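Local coordinates for malate dehydrogenase (Entamoeba histolytica, PDB 3I0P) that catalyses the interconversion of malate and oxaloacetate, using the dinucleotide NAD as the hydride-carrying coenzyme, at the interface of chains A and B. Coordinates in Å, arbitrary orientation; residue numbers count along the deposited sequence, not the author numbering. Chains: chain A/B, Malate dehydrogenase.

Contact 1: the interface of chains A and B. Residues chain A 235-236, 242-243, 246-247, 250; chain B 180, 182-183, 185-186, 235, 247, 250.
A:Lys246, on helix 244-259, reaches across the two-fold interface as a straight rod. Its CG lies anti to the carbonyl carbon (chi1 -61°) and the chain stays extended beyond CG, which carries NZ to the backbone of chain B just past strand 178-182. There the amine nitrogen, A:Lys246 NZ, donates to B:Ala183 O at 2.8 Å. A:Lys246 NZ also donates to B:Ser185 O at 3.0 Å. A longer bond, of 3.3 Å, runs from A:Lys246 NZ to B:Ile186 O. The approach differs among them, for NZ lies in the carbonyl plane of B:Ser185, with a C=O to donor angle of 159°, but above the planes of the other two. A cluster of carbonyls of this kind would be expected to stabilise the charged form of the amine.

The stem of the lysine crosses B:Phe180 at about a right angle. A:Lys246 CG meets the ring edge, in plane, 3.8 Å from B:Phe180 CE1, so the contact is not one with a ring face. A:Leu235 and B:Leu235 point at each other tip to tip, CD2 to CD2 at 3.6 Å, each CG anti to its backbone N (chi1 174°). The other CD2-side neighbour of B:Leu235 is A:Lys246 CB, while its CD1 turns to A:Gly243. A:Leu250 and B:Leu250 repeat the tip-to-tip pattern through CD1 atoms 3.9 Å apart. Paired leucines flanked by lysine-to-backbone bonds thus join the two subunits, probably stabilising the dimer.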
# COMPACT_ATOMS: atom_id res chain seq x y z
N LEU A 235 4.43 -10.04 -2.67
CA LEU A 235 3.06 -10.35 -2.25
C LEU A 235 2.18 -10.58 -3.51
O LEU A 235 2.12 -9.73 -4.41
CB LEU A 235 2.50 -9.26 -1.34
CG LEU A 235 1.03 -9.31 -0.91
CD1 LEU A 235 0.72 -10.52 -0.03
CD2 LEU A 235 0.64 -8.01 -0.20
N GLY A 236 1.55 -11.74 -3.57
CA GLY A 236 0.81 -12.14 -4.76
C GLY A 236 1.50 -13.24 -5.55
O GLY A 236 0.96 -13.74 -6.53
N SER A 242 -2.68 -14.79 -9.11
CA SER A 242 -2.77 -14.74 -7.65
C SER A 242 -2.53 -13.33 -7.12
O SER A 242 -2.68 -13.09 -5.92
CB SER A 242 -1.81 -15.75 -7.02
OG SER A 242 -0.51 -15.59 -7.54
N GLY A 243 -2.16 -12.41 -8.01
CA GLY A 243 -1.98 -10.99 -7.66
C GLY A 243 -0.54 -10.49 -7.61
O GLY A 243 -0.29 -9.40 -7.08
N LYS A 246 0.60 -6.85 -8.17
CA LYS A 246 0.25 -5.89 -7.14
C LYS A 246 1.38 -5.72 -6.10
O LYS A 246 1.90 -4.62 -5.93
CB LYS A 246 -1.11 -6.21 -6.51
CG LYS A 246 -2.25 -6.16 -7.53
CD LYS A 246 -3.58 -6.54 -6.95
CE LYS A 246 -4.69 -6.27 -7.96
NZ LYS A 246 -6.03 -6.25 -7.33
N GLY A 247 1.78 -6.80 -5.44
CA GLY A 247 2.90 -6.74 -4.49
C GLY A 247 4.13 -6.15 -5.14
O GLY A 247 4.82 -5.31 -4.56
N LEU A 250 3.69 -2.47 -5.54
CA LEU A 250 3.78 -1.86 -4.21
C LEU A 250 5.23 -1.78 -3.72
O LEU A 250 5.65 -0.76 -3.17
CB LEU A 250 2.88 -2.60 -3.20
CG LEU A 250 1.35 -2.49 -3.41
CD1 LEU A 250 0.57 -3.45 -2.49
CD2 LEU A 250 0.82 -1.06 -3.27
N PHE B 180 0.18 2.57 -10.47
CA PHE B 180 -0.47 1.40 -9.90
C PHE B 180 -1.93 1.74 -9.63
O PHE B 180 -2.25 2.83 -9.14
CB PHE B 180 0.21 0.89 -8.64
CG PHE B 180 -0.55 -0.24 -8.01
CD1 PHE B 180 -0.65 -1.47 -8.64
CD2 PHE B 180 -1.24 -0.05 -6.81
CE1 PHE B 180 -1.38 -2.50 -8.08
CE2 PHE B 180 -1.97 -1.09 -6.24
CZ PHE B 180 -2.04 -2.31 -6.87
N GLY B 182 -5.40 -0.64 -8.53
CA GLY B 182 -6.00 -1.95 -8.32
C GLY B 182 -6.63 -2.17 -6.97
O GLY B 182 -6.32 -1.45 -5.99
N ALA B 183 -7.50 -3.17 -6.91
CA ALA B 183 -8.17 -3.56 -5.68
C ALA B 183 -7.19 -4.11 -4.67
O ALA B 183 -6.14 -4.64 -5.04
CB ALA B 183 -9.23 -4.59 -5.98
N SER B 185 -8.21 -6.53 -2.78
CA SER B 185 -8.51 -7.95 -2.99
C SER B 185 -7.83 -8.41 -4.29
O SER B 185 -7.57 -7.58 -5.17
CB SER B 185 -10.02 -8.17 -3.07
OG SER B 185 -10.59 -7.42 -4.12
N ILE B 186 -7.55 -9.70 -4.41
CA ILE B 186 -6.92 -10.22 -5.63
C ILE B 186 -7.73 -9.79 -6.86
O ILE B 186 -7.18 -9.26 -7.82
CB ILE B 186 -6.74 -11.78 -5.61
CG1 ILE B 186 -5.88 -12.20 -4.40
CG2 ILE B 186 -6.12 -12.26 -6.93
CD1 ILE B 186 -5.66 -13.70 -4.25
N LEU B 235 -5.72 -9.64 -1.35
CA LEU B 235 -4.39 -9.94 -1.89
C LEU B 235 -3.57 -10.74 -0.84
O LEU B 235 -3.43 -10.33 0.31
CB LEU B 235 -3.67 -8.65 -2.32
CG LEU B 235 -2.21 -8.71 -2.77
CD1 LEU B 235 -2.03 -9.52 -4.06
CD2 LEU B 235 -1.64 -7.31 -2.93
N GLY B 247 -2.76 -8.11 2.40
CA GLY B 247 -3.83 -7.54 1.57
C GLY B 247 -5.00 -7.10 2.44
O GLY B 247 -5.56 -6.02 2.25
N LEU B 250 -4.11 -3.95 4.23
CA LEU B 250 -4.09 -2.87 3.24
C LEU B 250 -5.50 -2.42 2.86
O LEU B 250 -5.78 -1.23 2.76
CB LEU B 250 -3.26 -3.26 2.01
CG LEU B 250 -1.74 -3.43 2.20
CD1 LEU B 250 -1.06 -4.05 0.96
CD2 LEU B 250 -1.03 -2.14 2.62

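Contact 2: the interface of chains A and B. Residues chain A 161, 248, 252, 255-256, 259-260, 266-267; chain B 178, 304, 307-308, 310-311, 325.
A:Glu255 OE1 is gripped by one backbone N-H, that of A:Leu267 N, at 3.0 Å and with an angle of 158° at the hydrogen; the donor stands above the carboxylate plane. This bond ties the segment at A:Leu267 to helix 244-259 and so helps to shape the surface offered to helix 297-312 of chain B. The main-chain oxygen of the same residue, A:Glu255 O, accepts from A:Ser259 OG at 2.7 Å, a bond that braces the C-terminal end of the helix.

B:Ile307 carries much of the contact across this part of the two-fold dimer interface. With CG1 anti to the carbonyl carbon, its branches diverge: B:Ile307 CD1 reaches A:Cys260 SG at 3.5 Å, B:Ile307 CG1 meets A:Phe266 CD2 at 3.7 Å, and CG2 slides alongside the oppositely running A:Glu252. A:Leu267 CD1 touches B:Thr310 CB at 3.8 Å. One turn beyond B:Ile307, B:Leu311 meets A:Tyr248 tip to tip and crosses A:Leu161 at about a right angle.

A:Glu252 extends fully, CG anti to the backbone N (chi1 -176°), and its OE1 arrives in plane at the edge of the B:Tyr178 ring. As modelled, A:Glu252 OE2 and B:Asn308 OD1 are 2.6 Å apart, a clash of two acceptors. Turning the amide over would present ND2 instead, possibly giving a hydrogen bond; the carboxylate and amide planes are 84° apart.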
# COMPACT_ATOMS: atom_id res chain seq x y z
N LEU A 161 14.64 -6.16 -6.43
CA LEU A 161 13.99 -5.27 -5.47
C LEU A 161 14.25 -5.73 -4.05
O LEU A 161 14.33 -6.93 -3.78
CB LEU A 161 12.48 -5.25 -5.72
CG LEU A 161 11.92 -4.32 -6.79
CD1 LEU A 161 10.62 -4.88 -7.36
CD2 LEU A 161 11.69 -2.94 -6.21
N TYR A 248 4.40 -6.59 -6.37
CA TYR A 248 5.51 -6.07 -7.17
C TYR A 248 5.42 -4.55 -7.37
O TYR A 248 6.39 -3.83 -7.10
CB TYR A 248 5.59 -6.84 -8.49
CG TYR A 248 6.37 -6.20 -9.61
CD1 TYR A 248 7.63 -5.63 -9.39
CD2 TYR A 248 5.85 -6.19 -10.92
CE1 TYR A 248 8.35 -5.04 -10.44
CE2 TYR A 248 6.57 -5.62 -11.97
CZ TYR A 248 7.82 -5.05 -11.72
OH TYR A 248 8.51 -4.48 -12.76
N GLU A 252 7.79 -1.53 -5.72
CA GLU A 252 8.38 -0.41 -6.46
C GLU A 252 7.99 0.95 -5.88
O GLU A 252 8.84 1.85 -5.78
CB GLU A 252 8.05 -0.48 -7.96
CG GLU A 252 8.76 0.62 -8.73
CD GLU A 252 8.47 0.65 -10.21
OE1 GLU A 252 7.82 -0.27 -10.75
OE2 GLU A 252 8.92 1.63 -10.83
N GLU A 255 10.20 1.62 -3.10
CA GLU A 255 11.51 1.94 -3.65
C GLU A 255 11.62 3.40 -4.11
O GLU A 255 12.58 4.11 -3.77
CB GLU A 255 11.81 1.01 -4.82
CG GLU A 255 13.23 1.10 -5.37
CD GLU A 255 14.24 0.38 -4.51
OE1 GLU A 255 15.37 0.88 -4.39
OE2 GLU A 255 13.91 -0.70 -3.95
N ILE A 256 10.64 3.85 -4.90
CA ILE A 256 10.62 5.21 -5.44
C ILE A 256 10.50 6.23 -4.33
O ILE A 256 11.24 7.21 -4.31
CB ILE A 256 9.48 5.39 -6.45
CG1 ILE A 256 9.77 4.57 -7.71
CG2 ILE A 256 9.28 6.86 -6.79
CD1 ILE A 256 8.58 4.43 -8.61
N SER A 259 13.97 6.21 -2.47
CA SER A 259 15.17 6.67 -3.20
C SER A 259 15.03 7.93 -4.08
O SER A 259 15.95 8.74 -4.15
CB SER A 259 15.78 5.53 -4.01
OG SER A 259 14.84 4.98 -4.91
N CYS A 260 13.89 8.09 -4.75
CA CYS A 260 13.79 9.10 -5.81
C CYS A 260 13.67 10.52 -5.30
O CYS A 260 14.09 11.46 -5.99
CB CYS A 260 12.65 8.77 -6.76
SG CYS A 260 13.04 7.37 -7.80
N PHE A 266 19.35 2.88 -5.26
CA PHE A 266 18.14 2.10 -5.54
C PHE A 266 18.49 0.76 -6.17
O PHE A 266 19.51 0.64 -6.86
CB PHE A 266 17.17 2.89 -6.44
CG PHE A 266 17.79 3.42 -7.69
CD1 PHE A 266 18.37 4.69 -7.72
CD2 PHE A 266 17.82 2.64 -8.85
CE1 PHE A 266 18.96 5.18 -8.90
CE2 PHE A 266 18.41 3.13 -10.02
CZ PHE A 266 18.98 4.39 -10.04
N LEU A 267 17.64 -0.24 -5.91
CA LEU A 267 17.78 -1.57 -6.52
C LEU A 267 19.19 -2.15 -6.37
O LEU A 267 19.79 -2.06 -5.31
CB LEU A 267 17.33 -1.53 -7.99
CG LEU A 267 15.96 -0.91 -8.31
CD1 LEU A 267 15.85 -0.54 -9.78
CD2 LEU A 267 14.80 -1.79 -7.89
N TYR B 178 4.26 6.20 -14.01
CA TYR B 178 4.02 5.04 -13.19
C TYR B 178 2.60 5.20 -12.66
O TYR B 178 2.24 6.27 -12.15
CB TYR B 178 5.02 4.98 -12.04
CG TYR B 178 4.68 4.01 -10.92
CD1 TYR B 178 5.35 2.80 -10.79
CD2 TYR B 178 3.72 4.33 -9.96
CE1 TYR B 178 5.05 1.92 -9.75
CE2 TYR B 178 3.41 3.46 -8.93
CZ TYR B 178 4.08 2.26 -8.82
OH TYR B 178 3.78 1.40 -7.80
N VAL B 304 12.96 7.63 -11.66
CA VAL B 304 11.83 6.70 -11.78
C VAL B 304 11.97 5.84 -13.05
O VAL B 304 11.84 4.60 -13.00
CB VAL B 304 10.47 7.45 -11.75
CG1 VAL B 304 9.32 6.56 -12.22
CG2 VAL B 304 10.20 8.01 -10.36
N ILE B 307 14.61 3.28 -12.66
CA ILE B 307 14.09 2.14 -11.89
C ILE B 307 13.32 1.20 -12.83
O ILE B 307 13.60 -0.00 -12.87
CB ILE B 307 13.28 2.58 -10.62
CG1 ILE B 307 14.23 2.98 -9.48
CG2 ILE B 307 12.31 1.50 -10.14
CD1 ILE B 307 13.67 4.02 -8.53
N ASN B 308 12.38 1.76 -13.59
CA ASN B 308 11.60 1.01 -14.58
C ASN B 308 12.47 0.30 -15.61
O ASN B 308 12.26 -0.89 -15.90
CB ASN B 308 10.60 1.93 -15.28
CG ASN B 308 9.41 2.30 -14.40
OD1 ASN B 308 9.14 1.63 -13.41
ND2 ASN B 308 8.69 3.34 -14.78
N THR B 310 15.67 -0.52 -15.41
CA THR B 310 16.43 -1.56 -14.74
C THR B 310 15.56 -2.79 -14.53
O THR B 310 15.98 -3.90 -14.81
CB THR B 310 16.97 -1.07 -13.38
OG1 THR B 310 17.80 0.07 -13.60
CG2 THR B 310 17.78 -2.16 -12.68
N LEU B 311 14.34 -2.56 -14.05
CA LEU B 311 13.40 -3.64 -13.77
C LEU B 311 13.12 -4.47 -15.03
O LEU B 311 13.24 -5.71 -14.99
CB LEU B 311 12.10 -3.10 -13.16
CG LEU B 311 12.11 -2.64 -11.69
CD1 LEU B 311 10.79 -1.96 -11.34
CD2 LEU B 311 12.40 -3.79 -10.72
N THR B 325 5.86 -2.53 -16.03
CA THR B 325 5.78 -1.71 -14.84
C THR B 325 4.37 -1.08 -14.75
O THR B 325 3.62 -1.05 -15.73
CB THR B 325 6.88 -0.63 -14.79
OG1 THR B 325 6.71 0.27 -15.89
CG2 THR B 325 8.27 -1.25 -14.86

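Contact 3: the interface of chains A and B. Residues chain A 80-83, 111-114; chain B 80-83, 111-114.
This is a homodimeric, two-fold symmetric interface in which each subunit contributes the same loop and helix end, so every bond has a twin with the chains exchanged; it likely contributes to holding the subunits together at one margin of their shared surface. The polar link is reciprocal. A:Thr82 OG1 donates to the backbone carbonyl B:Tyr111 O at 2.6 Å, and B:Thr82 OG1 does the same to A:Tyr111 O. Each hydroxyl comes from above the carbonyl plane, at a C=O to donor angle of 126°. The torsion that allows this puts OG1 between the backbone N and the carbonyl carbon (chi1 56°), leaving CG2 anti to the carbonyl carbon.

With the hydroxyls so directed, the methyls of the two threonines face each other tip to tip, A:Thr82 CG2 lying 3.9 Å from B:Thr82 CG2. The methionines cross obliquely, each chain bent at its last torsion (chi3 85°); A:Met113 CE and B:Met113 CE are 4.0 Å apart, and A:Met113 SD rests 3.7 Å from B:Gly114 C.

Second-shell contacts shape the loop. A:Thr80 OG1 and A:Thr83 OG1 share a hydrogen bond of 2.9 Å, while A:Ser81 CB covers one face of the A:Tyr111 ring toward its rim. In chain A, and equally in chain B, the accepting carbonyl closes helix 93-111, A:Gly112 makes the turn into strand 113-119, and A:Thr82 lies in the loop just ahead of strand 83-87.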
# COMPACT_ATOMS: atom_id res chain seq x y z
N THR A 80 11.09 22.56 3.27
CA THR A 80 9.96 23.47 3.09
C THR A 80 9.04 23.36 4.30
O THR A 80 9.40 22.71 5.28
CB THR A 80 9.15 23.20 1.79
OG1 THR A 80 8.17 22.18 2.02
CG2 THR A 80 10.06 22.78 0.63
N SER A 81 7.88 24.00 4.23
CA SER A 81 6.88 23.97 5.32
C SER A 81 6.52 22.56 5.77
O SER A 81 6.47 22.28 6.97
CB SER A 81 5.60 24.69 4.89
OG SER A 81 5.73 26.09 4.98
N THR A 82 6.26 21.69 4.79
CA THR A 82 5.69 20.38 5.05
C THR A 82 6.63 19.25 4.68
O THR A 82 6.31 18.07 4.89
CB THR A 82 4.38 20.17 4.25
OG1 THR A 82 4.65 20.38 2.85
CG2 THR A 82 3.29 21.12 4.70
N THR A 83 7.79 19.58 4.12
CA THR A 83 8.71 18.56 3.60
C THR A 83 10.14 18.75 4.10
O THR A 83 10.49 19.79 4.66
CB THR A 83 8.76 18.53 2.05
OG1 THR A 83 9.51 19.65 1.57
CG2 THR A 83 7.36 18.52 1.45
N TYR A 111 1.08 22.31 10.11
CA TYR A 111 0.47 22.58 8.79
C TYR A 111 -0.59 21.59 8.35
O TYR A 111 -1.34 21.87 7.41
CB TYR A 111 1.54 22.65 7.70
CG TYR A 111 2.54 23.76 7.89
CD1 TYR A 111 3.79 23.51 8.43
CD2 TYR A 111 2.23 25.08 7.53
CE1 TYR A 111 4.72 24.52 8.60
CE2 TYR A 111 3.15 26.11 7.70
CZ TYR A 111 4.39 25.82 8.24
OH TYR A 111 5.32 26.83 8.42
N GLY A 112 -0.64 20.43 9.00
CA GLY A 112 -1.62 19.39 8.64
C GLY A 112 -0.95 18.12 8.15
O GLY A 112 -1.41 17.02 8.45
N MET A 113 0.14 18.28 7.40
CA MET A 113 0.88 17.15 6.87
C MET A 113 2.38 17.38 6.86
O MET A 113 2.84 18.53 6.84
CB MET A 113 0.40 16.83 5.46
CG MET A 113 -1.03 16.36 5.42
SD MET A 113 -1.58 16.22 3.74
CE MET A 113 -0.99 14.57 3.34
N GLY A 114 3.13 16.29 6.88
CA GLY A 114 4.58 16.35 6.86
C GLY A 114 5.15 15.14 6.17
O GLY A 114 4.63 14.02 6.32
N THR B 80 -8.10 23.24 6.08
CA THR B 80 -6.87 23.86 6.57
C THR B 80 -5.94 24.12 5.39
O THR B 80 -6.35 23.95 4.24
CB THR B 80 -6.13 23.00 7.64
OG1 THR B 80 -5.28 22.04 7.00
CG2 THR B 80 -7.12 22.28 8.56
N SER B 81 -4.71 24.53 5.68
CA SER B 81 -3.70 24.80 4.64
C SER B 81 -3.50 23.65 3.66
O SER B 81 -3.46 23.86 2.44
CB SER B 81 -2.34 25.12 5.28
OG SER B 81 -2.30 26.46 5.74
N THR B 82 -3.38 22.44 4.21
CA THR B 82 -2.97 21.27 3.45
C THR B 82 -4.06 20.21 3.37
O THR B 82 -3.87 19.18 2.72
CB THR B 82 -1.72 20.60 4.08
OG1 THR B 82 -1.99 20.29 5.45
CG2 THR B 82 -0.51 21.51 4.00
N THR B 83 -5.17 20.44 4.05
CA THR B 83 -6.23 19.43 4.15
C THR B 83 -7.61 19.97 3.80
O THR B 83 -7.81 21.18 3.70
CB THR B 83 -6.32 18.80 5.57
OG1 THR B 83 -6.94 19.73 6.47
CG2 THR B 83 -4.95 18.38 6.09
N TYR B 111 1.97 24.43 -0.57
CA TYR B 111 2.57 24.09 0.73
C TYR B 111 3.49 22.88 0.73
O TYR B 111 4.25 22.67 1.68
CB TYR B 111 1.49 23.86 1.79
CG TYR B 111 0.65 25.07 2.08
CD1 TYR B 111 -0.61 25.21 1.51
CD2 TYR B 111 1.12 26.09 2.92
CE1 TYR B 111 -1.40 26.32 1.77
CE2 TYR B 111 0.34 27.21 3.19
CZ TYR B 111 -0.92 27.32 2.61
OH TYR B 111 -1.71 28.42 2.86
N GLY B 112 3.42 22.07 -0.32
CA GLY B 112 4.24 20.86 -0.43
C GLY B 112 3.41 19.59 -0.45
O GLY B 112 3.74 18.64 -1.17
N MET B 113 2.34 19.58 0.33
CA MET B 113 1.45 18.44 0.40
C MET B 113 -0.01 18.83 0.53
O MET B 113 -0.33 19.92 1.01
CB MET B 113 1.85 17.53 1.56
CG MET B 113 3.21 16.91 1.37
SD MET B 113 3.69 16.06 2.85
CE MET B 113 2.89 14.47 2.59
N GLY B 114 -0.90 17.94 0.11
CA GLY B 114 -2.32 18.16 0.19
C GLY B 114 -3.06 16.86 0.36
O GLY B 114 -2.68 15.83 -0.22

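Contacts 1 and 2 are neighbours, with C-alpha centres about 17 Å apart, and they draw on the same elements: helix 244-259 of chain A and strand 178-182 of chain B. The helix thus presents different faces to the two sets of partners. Contact 3 lies about 29 Å from contact 1 and 26 Å from contact 2, centre to centre, shares no residue with either, and uses an earlier part of the chain. Contacts 1 and 3 each pair identical side chains across the two-fold axis, whereas contact 2 lies to one side and is repeated by symmetry. Such spacing may limit rocking of one subunit on the other.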